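Local coordinates for D-alanyl-D-alanine carboxypeptidase (Penicillin binding protein) family protein (Francisella tularensis subsp. tularensis, PDB 6OSU), which probably removes the C-terminal D-alanine from peptidoglycan precursor peptides, as a serine-type D-Ala-D-Ala carboxypeptidase of the S11 family, at residues A37-T42 with V58-A63; M277-T282 with Y287-S292; L305-S310 with D314-K319. All blocks are in the same frame, centred on the assembly; numbering follows the deposited sequence.

Contact 1 (A37-T42 with V58-A63); sequences APAWVT and VRRAPA
R60 presents its guanidinium group to two very different neighbours: NH1 donates a hydrogen bond to the backbone O of A285, while the pyrrolidine ring of P38 lies over one flat face. The face contact is the one that joins 37-42 to 58-63. CG of P38 sits 3.6 Å above the guanidinium plane, displaced toward its rim, and approaches R60 NE to 3.9 Å. CB of P38 stands equally close to NE, and P38 CG also comes within 4.0 Å of R60 NH2. The CB-CG edge of the proline ring therefore makes the contact, and the two side chains cross at nearly a right angle.

The shape of the arginine explains this approach. Its CG lies beside the backbone N and opposite the carbonyl carbon (chi1 -50°), and the chain then bends at chi3 (86°), turning the flat group across P38. At the bend, R60 CD packs 4.2 Å from the methyl carbon CB of A39.

P38 lies in the loop just before strand 39-44 of the five-stranded sheet. P38 O accepts a hydrogen bond from N55 ND2, and A39 is paired through its backbone with L305 of the adjacent strand 298-307. On the other side, 58-63 is the irregular segment between strand 50-54 and helix 66-79; it leads directly into S64, the predicted acyl-ester nucleophile.

Chemically, the junction divides the work. P38 and A39 offer R60 carbon surface, whose contacts depend on shape rather than direction, whereas the directional bond is supplied by the A285 carbonyl. The positive charge meets no carboxylate across this interface; between the two segments the guanidinium is met by van der Waals packing on one delocalised face, with a polar grip coming from a third segment.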
# COMPACT_ATOMS: atom_id res chain seq x y z
N ALA A 37 10.06 11.90 -11.61
CA ALA A 37 9.81 12.10 -10.20
C ALA A 37 11.12 11.98 -9.43
O ALA A 37 11.92 11.08 -9.70
CB ALA A 37 8.80 11.08 -9.67
N PRO A 38 11.39 12.88 -8.49
CA PRO A 38 12.62 12.77 -7.69
C PRO A 38 12.71 11.50 -6.86
O PRO A 38 13.82 11.13 -6.46
CB PRO A 38 12.58 14.02 -6.80
CG PRO A 38 11.16 14.51 -6.86
CD PRO A 38 10.65 14.12 -8.20
N ALA A 39 11.60 10.83 -6.58
CA ALA A 39 11.63 9.61 -5.78
C ALA A 39 10.38 8.79 -6.04
O ALA A 39 9.30 9.34 -6.26
CB ALA A 39 11.75 9.92 -4.28
N TRP A 40 10.54 7.46 -6.00
CA TRP A 40 9.40 6.56 -6.11
C TRP A 40 9.80 5.18 -5.60
O TRP A 40 10.98 4.87 -5.46
CB TRP A 40 8.86 6.46 -7.54
CG TRP A 40 9.69 5.61 -8.46
CD1 TRP A 40 9.73 4.24 -8.52
CD2 TRP A 40 10.59 6.07 -9.48
NE1 TRP A 40 10.60 3.83 -9.49
CE2 TRP A 40 11.14 4.93 -10.10
CE3 TRP A 40 10.98 7.34 -9.92
CZ2 TRP A 40 12.07 5.02 -11.14
CZ3 TRP A 40 11.90 7.42 -10.96
CH2 TRP A 40 12.43 6.27 -11.55
N VAL A 41 8.78 4.36 -5.35
CA VAL A 41 8.98 2.95 -5.00
C VAL A 41 7.72 2.18 -5.39
O VAL A 41 6.61 2.70 -5.29
CB VAL A 41 9.30 2.78 -3.50
CG1 VAL A 41 8.08 3.07 -2.64
CG2 VAL A 41 9.83 1.37 -3.22
N THR A 42 7.92 0.95 -5.85
CA THR A 42 6.82 0.03 -6.14
C THR A 42 7.10 -1.27 -5.40
O THR A 42 8.17 -1.86 -5.56
CB THR A 42 6.67 -0.23 -7.64
OG1 THR A 42 6.57 1.01 -8.34
CG2 THR A 42 5.41 -1.05 -7.91
N VAL A 58 15.56 8.70 0.23
CA VAL A 58 15.88 10.12 0.34
C VAL A 58 14.74 10.82 1.07
O VAL A 58 13.56 10.62 0.75
CB VAL A 58 16.12 10.73 -1.05
CG1 VAL A 58 16.33 12.24 -0.94
CG2 VAL A 58 17.32 10.08 -1.72
N ARG A 59 15.09 11.64 2.05
CA ARG A 59 14.08 12.29 2.88
C ARG A 59 13.48 13.49 2.15
O ARG A 59 14.21 14.39 1.72
CB ARG A 59 14.71 12.69 4.21
CG ARG A 59 15.06 11.49 5.06
CD ARG A 59 15.82 11.86 6.32
NE ARG A 59 16.06 10.67 7.13
CZ ARG A 59 16.51 10.69 8.38
NH1 ARG A 59 16.76 11.84 8.98
NH2 ARG A 59 16.70 9.55 9.03
N ARG A 60 12.16 13.48 2.00
CA ARG A 60 11.42 14.57 1.39
C ARG A 60 10.24 14.93 2.28
O ARG A 60 9.94 14.23 3.25
CB ARG A 60 10.92 14.21 -0.01
CG ARG A 60 11.96 13.63 -0.94
CD ARG A 60 11.45 13.63 -2.38
NE ARG A 60 11.71 14.90 -3.05
CZ ARG A 60 10.83 15.89 -3.16
NH1 ARG A 60 9.62 15.77 -2.64
NH2 ARG A 60 11.17 17.01 -3.79
N ALA A 61 9.57 16.03 1.93
CA ALA A 61 8.47 16.52 2.76
C ALA A 61 7.24 15.62 2.58
O ALA A 61 7.02 15.09 1.49
CB ALA A 61 8.14 17.97 2.40
N PRO A 62 6.45 15.41 3.63
CA PRO A 62 5.36 14.43 3.53
C PRO A 62 4.09 14.98 2.90
O PRO A 62 3.37 14.22 2.24
CB PRO A 62 5.12 14.01 4.99
CG PRO A 62 6.24 14.61 5.78
CD PRO A 62 6.66 15.83 5.02
N ALA A 63 3.77 16.25 3.12
CA ALA A 63 2.49 16.84 2.66
C ALA A 63 1.34 16.05 3.30
O ALA A 63 1.50 15.56 4.43
CB ALA A 63 2.45 16.91 1.14

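Contact 2 (M277-T282 with Y287-S292); sequences MKTGHT and YCLVSS
H281 and Y287 stack face to face, their ring centroids 3.9 Å apart and their planes inclined by only 15°. ND1 of H281 lies over the centre of the tyrosine ring, while CZ of Y287 stands nearer the rim of the imidazole. Different rotamers bring the rings together: H281 carries CG opposite its backbone N (chi1 166°), whereas Y287 places CG beside its own (chi1 -68°).

On the same face of the sheet, T279 CG2 touches L289 CD1 at 3.6 Å. The leucine methyl CD1 also lies close to the O of K278. M277 and V290 lie side by side, pointing the same way, with SD of the extended methionine 4.0 Å from V290 CG1.

Between these side chains the antiparallel backbones are bonded at K278-V290 and G280-C288. V290 O accepts two donors, K278 N at 2.9 Å and, weakly, M277 N, because both residues face V290 in a classic beta bulge. The side chain of K278 turns back at both chi2 and chi4, and NZ donates to T279 O at 3.0 Å as well as bonding to S124 OG. These two bonds probably hold the ammonium group beside the predicted active-site serines.

Such a hairpin, with a Lys-Thr-Gly sequence on the outermost strand of the sheet, matches the KTG motif of penicillin-binding proteins; K278 is the predicted substrate-binding lysine.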
# COMPACT_ATOMS: atom_id res chain seq x y z
N MET A 277 -4.47 5.45 -2.86
CA MET A 277 -4.74 5.61 -1.43
C MET A 277 -4.93 7.08 -1.06
O MET A 277 -6.01 7.48 -0.64
CB MET A 277 -3.61 4.99 -0.60
CG MET A 277 -3.85 4.94 0.90
SD MET A 277 -2.58 4.01 1.81
CE MET A 277 -3.39 3.80 3.40
N LYS A 278 -3.89 7.89 -1.24
CA LYS A 278 -3.88 9.24 -0.71
C LYS A 278 -2.95 10.13 -1.52
O LYS A 278 -1.86 9.71 -1.92
CB LYS A 278 -3.42 9.25 0.76
CG LYS A 278 -3.58 10.59 1.46
CD LYS A 278 -5.04 10.88 1.72
CE LYS A 278 -5.24 12.24 2.36
NZ LYS A 278 -5.00 13.36 1.40
N THR A 279 -3.38 11.37 -1.74
CA THR A 279 -2.59 12.39 -2.42
C THR A 279 -2.12 13.42 -1.40
O THR A 279 -2.56 13.45 -0.26
CB THR A 279 -3.40 13.07 -3.53
OG1 THR A 279 -4.60 13.63 -2.96
CG2 THR A 279 -3.77 12.08 -4.61
N GLY A 280 -1.21 14.28 -1.86
CA GLY A 280 -0.72 15.38 -1.06
C GLY A 280 0.08 16.36 -1.90
O GLY A 280 0.71 15.96 -2.89
N HIS A 281 0.06 17.64 -1.53
CA HIS A 281 0.82 18.63 -2.28
C HIS A 281 1.17 19.81 -1.38
O HIS A 281 0.28 20.47 -0.85
CB HIS A 281 0.04 19.12 -3.49
CG HIS A 281 0.61 20.36 -4.11
ND1 HIS A 281 1.80 20.36 -4.80
CD2 HIS A 281 0.17 21.64 -4.11
CE1 HIS A 281 2.06 21.59 -5.22
NE2 HIS A 281 1.09 22.38 -4.81
N THR A 282 2.47 20.05 -1.22
CA THR A 282 2.99 21.31 -0.73
C THR A 282 4.09 21.75 -1.69
O THR A 282 4.55 20.97 -2.54
CB THR A 282 3.54 21.21 0.70
OG1 THR A 282 4.74 20.43 0.71
CG2 THR A 282 2.51 20.59 1.64
N TYR A 287 3.84 17.28 -5.86
CA TYR A 287 2.65 16.45 -5.94
C TYR A 287 3.03 15.00 -5.65
O TYR A 287 3.88 14.44 -6.34
CB TYR A 287 2.00 16.56 -7.32
CG TYR A 287 1.40 17.92 -7.60
CD1 TYR A 287 0.07 18.18 -7.27
CD2 TYR A 287 2.15 18.94 -8.17
CE1 TYR A 287 -0.49 19.42 -7.51
CE2 TYR A 287 1.59 20.18 -8.42
CZ TYR A 287 0.28 20.42 -8.09
OH TYR A 287 -0.28 21.65 -8.33
N CYS A 288 2.40 14.42 -4.64
CA CYS A 288 2.74 13.08 -4.18
C CYS A 288 1.51 12.19 -4.20
O CYS A 288 0.38 12.66 -4.07
CB CYS A 288 3.32 13.10 -2.77
SG CYS A 288 4.69 14.24 -2.58
N LEU A 289 1.73 10.89 -4.37
CA LEU A 289 0.65 9.92 -4.38
C LEU A 289 1.14 8.60 -3.81
O LEU A 289 2.15 8.05 -4.27
CB LEU A 289 0.10 9.72 -5.80
CG LEU A 289 -0.98 8.65 -5.99
CD1 LEU A 289 -2.16 8.89 -5.06
CD2 LEU A 289 -1.44 8.62 -7.45
N VAL A 290 0.44 8.11 -2.79
CA VAL A 290 0.51 6.71 -2.38
C VAL A 290 -0.69 6.02 -3.00
O VAL A 290 -1.84 6.40 -2.74
CB VAL A 290 0.51 6.57 -0.85
CG1 VAL A 290 0.48 5.10 -0.45
CG2 VAL A 290 1.73 7.27 -0.25
N SER A 291 -0.44 5.03 -3.85
CA SER A 291 -1.50 4.36 -4.58
C SER A 291 -1.32 2.85 -4.49
O SER A 291 -0.21 2.35 -4.28
CB SER A 291 -1.55 4.80 -6.04
OG SER A 291 -0.36 4.41 -6.71
N SER A 292 -2.43 2.14 -4.65
CA SER A 292 -2.42 0.68 -4.63
C SER A 292 -3.44 0.17 -5.64
O SER A 292 -4.54 0.72 -5.75
CB SER A 292 -2.74 0.14 -3.24
OG SER A 292 -2.50 -1.26 -3.18

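Contact 3 (L305-S310 with D314-K319); sequences LGTTSS and DSESAK
T307 and E316 meet from opposite directions, the threonine methyl against the carboxylate. CG2 of T307 lies 3.8 Å from OE1 of E316 and 3.9 Å from its OE2, so the methyl group touches both oxygens. The second element of the first shell is a helical backbone bond: D314 N donates to S310 O at 2.9 Å, with an N-H...O angle of 156°. The side chain of D314 folds toward the same carbonyl, and its OD2 stands 3.3 Å from S310 O. As both are acceptors, this is proximity without a bond.

One step outward, the orientation of T307 becomes clear. Its chi1 of 58° sets OG1 between the backbone N and the carbonyl carbon, where the hydroxyl bonds to Y287 O; the methyl is thereby turned to the glutamate. E316, whose chain runs extended from CG (chi2 175°), carries its carboxylate out from the helix to A37, where OE1 receives a weak hydrogen bond from the backbone N. OE2 lies close to D36 OD1, a pairing of like charges that might raise the proton affinity of one of them.

The helix start is organised in turn by S309, an N-cap residue whose OG bonds to the backbone N of K312. Further along, A318 N donates to D314 O at 3.1 Å, continuing the helical pattern, and S317 OG returns to R313 O.

The contact thus marks the corner where strand 298-307 ends and helix 310-327 begins. The helix runs back over the sheet: D314 and S317 touch L289, and S317 also meets S291, both on strand 288-295. Strand 298-307 itself lies between 288-295 and 39-44, with E316 reaching toward the segment that leads into the latter.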
# COMPACT_ATOMS: atom_id res chain seq x y z
N LEU A 305 6.80 10.70 -5.27
CA LEU A 305 7.02 11.92 -4.50
C LEU A 305 7.66 12.98 -5.38
O LEU A 305 8.59 12.70 -6.15
CB LEU A 305 7.92 11.65 -3.29
CG LEU A 305 7.51 10.53 -2.33
CD1 LEU A 305 8.61 10.28 -1.31
CD2 LEU A 305 6.19 10.83 -1.64
N GLY A 306 7.15 14.21 -5.27
CA GLY A 306 7.84 15.36 -5.83
C GLY A 306 7.62 15.64 -7.30
O GLY A 306 8.42 16.37 -7.89
N THR A 307 6.56 15.11 -7.91
CA THR A 307 6.28 15.46 -9.29
C THR A 307 5.88 16.93 -9.39
O THR A 307 5.41 17.54 -8.43
CB THR A 307 5.18 14.58 -9.88
OG1 THR A 307 3.99 14.71 -9.10
CG2 THR A 307 5.63 13.13 -9.92
N THR A 308 6.06 17.49 -10.58
CA THR A 308 5.83 18.91 -10.82
C THR A 308 4.40 19.23 -11.21
O THR A 308 4.08 20.40 -11.45
CB THR A 308 6.79 19.42 -11.90
OG1 THR A 308 6.59 18.67 -13.10
CG2 THR A 308 8.23 19.26 -11.44
N SER A 309 3.52 18.23 -11.27
CA SER A 309 2.13 18.46 -11.63
C SER A 309 1.30 17.28 -11.18
O SER A 309 1.81 16.16 -11.05
CB SER A 309 1.97 18.67 -13.14
OG SER A 309 2.07 17.42 -13.82
N SER A 310 0.01 17.53 -10.93
CA SER A 310 -0.89 16.43 -10.58
C SER A 310 -1.04 15.46 -11.75
O SER A 310 -1.15 14.25 -11.54
CB SER A 310 -2.25 16.98 -10.15
OG SER A 310 -2.74 17.92 -11.08
N ASP A 314 -0.28 11.49 -11.49
CA ASP A 314 -1.17 10.40 -11.88
C ASP A 314 -0.60 9.60 -13.04
O ASP A 314 -0.73 8.37 -13.07
CB ASP A 314 -2.54 10.96 -12.24
CG ASP A 314 -3.21 11.66 -11.06
OD1 ASP A 314 -2.95 11.25 -9.91
OD2 ASP A 314 -3.97 12.63 -11.29
N SER A 315 0.04 10.27 -14.00
CA SER A 315 0.63 9.57 -15.13
C SER A 315 1.74 8.63 -14.68
O SER A 315 1.77 7.46 -15.07
CB SER A 315 1.17 10.59 -16.14
OG SER A 315 1.98 9.97 -17.13
N GLU A 316 2.65 9.12 -13.84
CA GLU A 316 3.82 8.32 -13.47
C GLU A 316 3.46 7.21 -12.49
O GLU A 316 4.08 6.14 -12.52
CB GLU A 316 4.90 9.23 -12.89
CG GLU A 316 5.41 10.26 -13.90
CD GLU A 316 6.38 11.25 -13.30
OE1 GLU A 316 7.20 10.84 -12.45
OE2 GLU A 316 6.32 12.44 -13.67
N SER A 317 2.46 7.42 -11.63
CA SER A 317 2.01 6.35 -10.75
C SER A 317 1.35 5.23 -11.55
O SER A 317 1.59 4.04 -11.27
CB SER A 317 1.04 6.88 -9.70
OG SER A 317 1.71 7.73 -8.78
N ALA A 318 0.52 5.58 -12.54
CA ALA A 318 -0.12 4.55 -13.34
C ALA A 318 0.90 3.74 -14.12
O ALA A 318 0.75 2.52 -14.29
CB ALA A 318 -1.14 5.18 -14.30
N LYS A 319 1.97 4.39 -14.60
CA LYS A 319 3.03 3.68 -15.29
C LYS A 319 3.68 2.63 -14.39
O LYS A 319 3.94 1.51 -14.82
CB LYS A 319 4.07 4.66 -15.82
CG LYS A 319 5.36 4.00 -16.29
CD LYS A 319 5.62 4.25 -17.77
CE LYS A 319 6.52 5.45 -17.98
NZ LYS A 319 6.69 5.77 -19.43

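One antiparallel sheet connects all three contacts, whose centres lie about 9 to 11 Å apart. Strand 298-307 is the common neighbour: L305 N stands 3.0 Å from A39 O, joining contact 3 to contact 1, and the strand's pairing with 288-295 joins contact 3 to contact 2. Contacts 1 and 2 meet by packing among their closest atoms, A63 CB lying 3.7 Å from H281 N, which brings the approach to S64 against the KTG strand. Contact 2 contributes K278 to the predicted active site, its side chain about 3 Å from that of S124 and about 4 Å from that of S64. Contact 3 is more remote, the D314 and K278 side chains being about 11 Å apart.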